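PDB 6NEW: proto-oncogene vav from Homo sapiens, which probably acts as a guanine nucleotide exchange factor for Rho-family GTPases such as Rac, pairing a catalytic RhoGEF domain with PH and zinc-binding C1 domains. Local coordinates for residues R391-C395 against P409-H413. Residues are numbered along the deposited sequence; the frame is centred on the assembly and turned at random.
Sequences RCHRC and PCGRH. With ZN (zinc ion), chain C.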
loop_
_atom_site.group_PDB
_atom_site.type_symbol
_atom_site.label_atom_id
_atom_site.label_comp_id
_atom_site.label_asym_id
_atom_site.label_seq_id
_atom_site.Cartn_x
_atom_site.Cartn_y
_atom_site.Cartn_z
ATOM N N ARG A 391 7.044 13.977 -8.584
ATOM C CA ARG A 391 7.430 14.187 -9.957
ATOM C C ARG A 391 7.939 15.594 -10.116
ATOM O O ARG A 391 7.369 16.540 -9.558
ATOM C CB ARG A 391 6.296 13.875 -10.938
ATOM C CG ARG A 391 6.780 13.593 -12.355
ATOM C CD ARG A 391 5.674 13.829 -13.357
ATOM N NE ARG A 391 5.167 15.208 -13.268
ATOM C CZ ARG A 391 4.340 15.750 -14.153
ATOM N NH1 ARG A 391 3.919 15.070 -15.203
ATOM N NH2 ARG A 391 3.936 17.012 -13.981
ATOM N N CYS A 392 9.044 15.731 -10.851
ATOM C CA CYS A 392 9.587 17.045 -11.182
ATOM C C CYS A 392 8.811 17.434 -12.432
ATOM O O CYS A 392 8.868 16.705 -13.419
ATOM C CB CYS A 392 11.087 16.986 -11.440
ATOM S SG CYS A 392 11.778 18.544 -12.057
ATOM N N HIS A 393 8.023 18.518 -12.385
ATOM C CA HIS A 393 7.202 18.883 -13.549
ATOM C C HIS A 393 8.055 19.328 -14.776
ATOM O O HIS A 393 7.605 19.160 -15.909
ATOM C CB HIS A 393 6.116 19.915 -13.170
ATOM C CG HIS A 393 6.622 21.321 -13.065
ATOM N ND1 HIS A 393 7.605 21.668 -12.154
ATOM C CD2 HIS A 393 6.273 22.419 -13.776
ATOM C CE1 HIS A 393 7.826 22.959 -12.341
ATOM N NE2 HIS A 393 7.044 23.455 -13.303
ATOM N N ARG A 394 9.298 19.813 -14.538
ATOM C CA ARG A 394 10.244 20.242 -15.569
ATOM C C ARG A 394 10.854 19.098 -16.378
ATOM O O ARG A 394 10.788 19.133 -17.613
ATOM C CB ARG A 394 11.389 21.052 -14.960
ATOM C CG ARG A 394 10.990 22.394 -14.451
ATOM C CD ARG A 394 11.915 22.768 -13.332
ATOM N NE ARG A 394 11.396 23.918 -12.603
ATOM C CZ ARG A 394 12.053 24.529 -11.627
ATOM N NH1 ARG A 394 13.245 24.091 -11.242
ATOM N NH2 ARG A 394 11.521 25.587 -11.028
ATOM N N CYS A 395 11.495 18.123 -15.708
ATOM C CA CYS A 395 12.170 17.017 -16.404
ATOM C C CYS A 395 11.369 15.733 -16.430
ATOM O O CYS A 395 11.775 14.780 -17.100
ATOM C CB CYS A 395 13.558 16.793 -15.813
ATOM S SG CYS A 395 13.544 15.999 -14.186
ATOM N N PRO A 409 20.855 15.603 -11.905
ATOM C CA PRO A 409 20.385 16.975 -12.172
ATOM C C PRO A 409 19.300 17.136 -13.225
ATOM O O PRO A 409 19.185 16.333 -14.149
ATOM C CB PRO A 409 21.663 17.711 -12.569
ATOM C CG PRO A 409 22.708 17.027 -11.805
ATOM C CD PRO A 409 22.330 15.570 -11.834
ATOM N N CYS A 410 18.493 18.183 -13.050
ATOM C CA CYS A 410 17.367 18.510 -13.903
ATOM C C CYS A 410 17.811 18.924 -15.306
ATOM O O CYS A 410 18.617 19.846 -15.453
ATOM C CB CYS A 410 16.513 19.584 -13.241
ATOM S SG CYS A 410 14.843 19.721 -13.907
ATOM N N GLY A 411 17.267 18.207 -16.273
ATOM C CA GLY A 411 17.495 18.397 -17.676
ATOM C C GLY A 411 18.873 18.071 -18.179
ATOM O O GLY A 411 19.448 18.852 -18.907
ATOM N N ARG A 412 19.398 16.910 -17.839
ATOM C CA ARG A 412 20.732 16.596 -18.308
ATOM C C ARG A 412 20.937 15.280 -19.024
ATOM O O ARG A 412 20.014 14.490 -19.220
ATOM C CB ARG A 412 21.724 16.694 -17.174
ATOM C CG ARG A 412 22.607 17.913 -17.282
ATOM C CD ARG A 412 22.970 18.450 -15.914
ATOM N NE ARG A 412 22.807 19.889 -15.854
ATOM C CZ ARG A 412 23.513 20.682 -15.068
ATOM N NH1 ARG A 412 24.436 20.177 -14.272
ATOM N NH2 ARG A 412 23.294 21.982 -15.085
ATOM N N HIS A 413 22.181 15.082 -19.445
ATOM C CA HIS A 413 22.619 13.877 -20.121
ATOM C C HIS A 413 23.741 13.264 -19.282
ATOM O O HIS A 413 23.584 12.212 -18.670
ATOM C CB HIS A 413 23.144 14.193 -21.514
ATOM C CG HIS A 413 22.083 14.577 -22.491
ATOM N ND1 HIS A 413 22.368 14.936 -23.788
ATOM C CD2 HIS A 413 20.741 14.674 -22.362
ATOM C CE1 HIS A 413 21.246 15.237 -24.417
ATOM N NE2 HIS A 413 20.246 15.093 -23.572
HETATM ZN ZN ZN C . 13.767 17.918 -12.894
#
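Cys392, Cys395 and Cys410 meet through a shared zinc ion, a metal-mediated surface contact that ties the end of strand 389-392 and the turn that follows it to the loop 409-413 of the C1 domain. The evidence is direct: zinc lies 2.2 Å from SG of Cys392 and 2.3 Å from SG of both Cys395 and Cys410. His362 ND1, from ahead of strand 364-367, completes the four ligands. No hydrogen bond crosses between 391-395 and 409-413, and they bury just 141 Å² together, so the metal is their main link. Different torsions aim the first two thiolates: SG of Cys392 swings to the far side from its backbone N (chi1 173°), whereas SG of Cys395 is tucked between both backbone arms (chi1 74°). A weak hydrogen bond, 3.7 Å from N of Cys395 to SG of Cys392 with an angle of 172° at the hydrogen, may slightly stabilise the thiolate's charge. Around SG of Cys410 packing is modest: CB of Cys395 lies 3.7 Å and CB of Arg394 3.8 Å from it, while NH1 of Arg394 hydrogen-bonds to O of Gly361. This three-cysteine, one-histidine site, with a CxxC pair running from the strand end into the turn, is typical of C1 domains.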